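Local atomic coordinates of arginine kinase (Cydia pomonella granulosis virus, PDB entry 6VVG), a protein that probably acts as an ATP-dependent serine/threonine protein kinase, with a nucleotide site that can hold AMP. Residues V138-K143 with T192-W197. Residues are numbered along the deposited sequence; the frame is centred on the assembly and turned at random.
Sequences VHNDVK and TSFDWW
The amide of N140 meets the phenyl ring of F194 at its edge, OD1 lying close to the ring plane and 4.0 Å from CD2. The two side chains run side by side in the same direction, their planes 37° apart. The aromatic C-H edge is a suitable neighbour for a carbonyl oxygen, whose hydrogen bond goes to K184, while ND2 serves L163 O and D174 OD1. The imidazole of H139 is bound edge-on within its own turn: ND1 accepts a hydrogen bond from D141 N at 3.1 Å, nearly in the ring plane, and NE2 reaches C159 O.

The carboxylate of D195 grips two successive backbone amides. H139 N donates to D195 OD2 at 2.8 Å. N140 N donates to D195 OD1, also at 2.8 Å, and both bonds are fairly straight. Both use the syn lone pairs, as a carboxylate with two oxygens can take adjacent N-H groups. CB of D195 already leaves helix 192-208 toward the loop, and chi1 of -79° sets CG beside the backbone N. A water donates to D195 OD1 at 2.7 Å and accepts a hydrogen bond from V142 N, which carries the hold on to V142, two residues beyond N140; OD2 takes a further hydrogen bond from H133 NE2. These donors should stabilise a negative charge on this buried group.

Branched aliphatic residues pack beside the oxygens: V138 puts CB 3.5 Å from D195 OD2 and rests CG1 on the backbone N and CA of T192, and V142 brings CG2 to 3.9 Å from D195 OD1. N140 has positive phi, a backbone shape that asparagine tolerates well. A helix aspartate holding the backbone of the loop is characteristic of protein kinases, where the F-helix aspartate supports the HRD motif of the catalytic loop, here read as H139-N140-D141.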
loop_
_atom_site.group_PDB
_atom_site.type_symbol
_atom_site.label_atom_id
_atom_site.label_comp_id
_atom_site.label_asym_id
_atom_site.label_seq_id
_atom_site.Cartn_x
_atom_site.Cartn_y
_atom_site.Cartn_z
ATOM N N VAL A 138 -7.883 4.096 -1.580
ATOM C CA VAL A 138 -8.723 5.280 -1.440
ATOM C C VAL A 138 -7.888 6.394 -0.823
ATOM O O VAL A 138 -6.983 6.148 -0.017
ATOM C CB VAL A 138 -9.986 5.013 -0.594
ATOM C CG1 VAL A 138 -10.968 4.147 -1.378
ATOM C CG2 VAL A 138 -9.618 4.370 0.729
ATOM N N HIS A 139 -8.191 7.632 -1.215
ATOM C CA HIS A 139 -7.459 8.777 -0.681
ATOM C C HIS A 139 -7.786 8.990 0.793
ATOM O O HIS A 139 -6.885 9.138 1.629
ATOM C CB HIS A 139 -7.783 10.025 -1.501
ATOM C CG HIS A 139 -7.018 11.239 -1.083
ATOM N ND1 HIS A 139 -7.317 11.948 0.060
ATOM C CD2 HIS A 139 -5.967 11.872 -1.655
ATOM C CE1 HIS A 139 -6.483 12.965 0.176
ATOM N NE2 HIS A 139 -5.652 12.942 -0.851
ATOM N N ASN A 140 -9.073 9.010 1.131
ATOM C CA ASN A 140 -9.584 8.961 2.496
ATOM C C ASN A 140 -9.404 10.258 3.277
ATOM O O ASN A 140 -9.711 10.276 4.471
ATOM C CB ASN A 140 -8.940 7.815 3.295
ATOM C CG ASN A 140 -9.589 7.595 4.654
ATOM O OD1 ASN A 140 -10.815 7.597 4.788
ATOM N ND2 ASN A 140 -8.761 7.396 5.672
ATOM N N ASP A 141 -8.891 11.330 2.677
ATOM C CA ASP A 141 -8.980 12.638 3.330
ATOM C C ASP A 141 -9.263 13.738 2.289
ATOM O O ASP A 141 -8.613 14.786 2.280
ATOM C CB ASP A 141 -7.703 12.949 4.126
ATOM C CG ASP A 141 -7.966 13.966 5.211
ATOM O OD1 ASP A 141 -9.123 14.105 5.658
ATOM O OD2 ASP A 141 -7.039 14.640 5.637
ATOM N N VAL A 142 -10.084 13.444 1.285
ATOM C CA VAL A 142 -10.472 14.446 0.296
ATOM C C VAL A 142 -11.190 15.596 0.995
ATOM O O VAL A 142 -12.185 15.384 1.698
ATOM C CB VAL A 142 -11.373 13.817 -0.772
ATOM C CG1 VAL A 142 -11.842 14.855 -1.766
ATOM C CG2 VAL A 142 -10.653 12.659 -1.453
ATOM N N LYS A 143 -10.691 16.813 0.801
ATOM C CA LYS A 143 -11.324 18.014 1.328
ATOM C C LYS A 143 -10.712 19.215 0.623
ATOM O O LYS A 143 -9.699 19.103 -0.072
ATOM C CB LYS A 143 -11.157 18.122 2.845
ATOM C CG LYS A 143 -9.734 17.924 3.346
ATOM C CD LYS A 143 -9.651 18.191 4.849
ATOM C CE LYS A 143 -8.346 17.673 5.436
ATOM N NZ LYS A 143 -8.077 18.243 6.788
ATOM N N THR A 192 -14.399 2.977 -1.856
ATOM C CA THR A 192 -14.396 4.154 -2.719
ATOM C C THR A 192 -15.493 5.135 -2.330
ATOM O O THR A 192 -15.326 6.349 -2.499
ATOM C CB THR A 192 -14.555 3.745 -4.185
ATOM O OG1 THR A 192 -15.750 2.972 -4.351
ATOM C CG2 THR A 192 -13.355 2.929 -4.651
ATOM N N SER A 193 -16.617 4.637 -1.809
ATOM C CA SER A 193 -17.720 5.524 -1.455
ATOM C C SER A 193 -17.305 6.544 -0.402
ATOM O O SER A 193 -17.876 7.638 -0.342
ATOM C CB SER A 193 -18.918 4.707 -0.966
ATOM O OG SER A 193 -18.681 4.137 0.309
ATOM N N PHE A 194 -16.324 6.203 0.439
ATOM C CA PHE A 194 -15.777 7.183 1.374
ATOM C C PHE A 194 -15.318 8.429 0.627
ATOM O O PHE A 194 -15.663 9.559 0.990
ATOM C CB PHE A 194 -14.592 6.593 2.145
ATOM C CG PHE A 194 -14.967 5.618 3.222
ATOM C CD1 PHE A 194 -16.161 4.925 3.179
ATOM C CD2 PHE A 194 -14.099 5.386 4.278
ATOM C CE1 PHE A 194 -16.487 4.027 4.173
ATOM C CE2 PHE A 194 -14.419 4.489 5.274
ATOM C CZ PHE A 194 -15.615 3.807 5.222
ATOM N N ASP A 195 -14.512 8.225 -0.419
ATOM C CA ASP A 195 -14.003 9.342 -1.208
ATOM C C ASP A 195 -15.133 10.062 -1.930
ATOM O O ASP A 195 -15.153 11.297 -1.991
ATOM C CB ASP A 195 -12.965 8.839 -2.214
ATOM C CG ASP A 195 -11.602 8.600 -1.588
ATOM O OD1 ASP A 195 -11.390 9.019 -0.433
ATOM O OD2 ASP A 195 -10.739 7.995 -2.257
ATOM N N TRP A 196 -16.081 9.309 -2.492
ATOM C CA TRP A 196 -17.142 9.935 -3.272
ATOM C C TRP A 196 -18.005 10.841 -2.404
ATOM O O TRP A 196 -18.429 11.912 -2.849
ATOM C CB TRP A 196 -17.988 8.863 -3.960
ATOM C CG TRP A 196 -17.202 8.079 -4.974
ATOM C CD1 TRP A 196 -17.251 6.733 -5.191
ATOM C CD2 TRP A 196 -16.236 8.598 -5.900
ATOM N NE1 TRP A 196 -16.383 6.385 -6.199
ATOM C CE2 TRP A 196 -15.747 7.512 -6.649
ATOM C CE3 TRP A 196 -15.742 9.879 -6.173
ATOM C CZ2 TRP A 196 -14.789 7.666 -7.648
ATOM C CZ3 TRP A 196 -14.790 10.028 -7.162
ATOM C CH2 TRP A 196 -14.326 8.929 -7.891
ATOM N N TRP A 197 -18.273 10.432 -1.162
ATOM C CA TRP A 197 -19.020 11.296 -0.251
ATOM C C TRP A 197 -18.272 12.601 -0.010
ATOM O O TRP A 197 -18.858 13.689 -0.069
ATOM C CB TRP A 197 -19.277 10.573 1.072
ATOM C CG TRP A 197 -20.011 11.399 2.082
ATOM C CD1 TRP A 197 -19.468 12.279 2.974
ATOM C CD2 TRP A 197 -21.425 11.415 2.312
ATOM N NE1 TRP A 197 -20.457 12.845 3.741
ATOM C CE2 TRP A 197 -21.668 12.331 3.355
ATOM C CE3 TRP A 197 -22.507 10.746 1.736
ATOM C CZ2 TRP A 197 -22.948 12.592 3.835
ATOM C CZ3 TRP A 197 -23.779 11.006 2.214
ATOM C CH2 TRP A 197 -23.988 11.921 3.254
HETATM O O HOH W 1 -11.947 11.102 1.141
#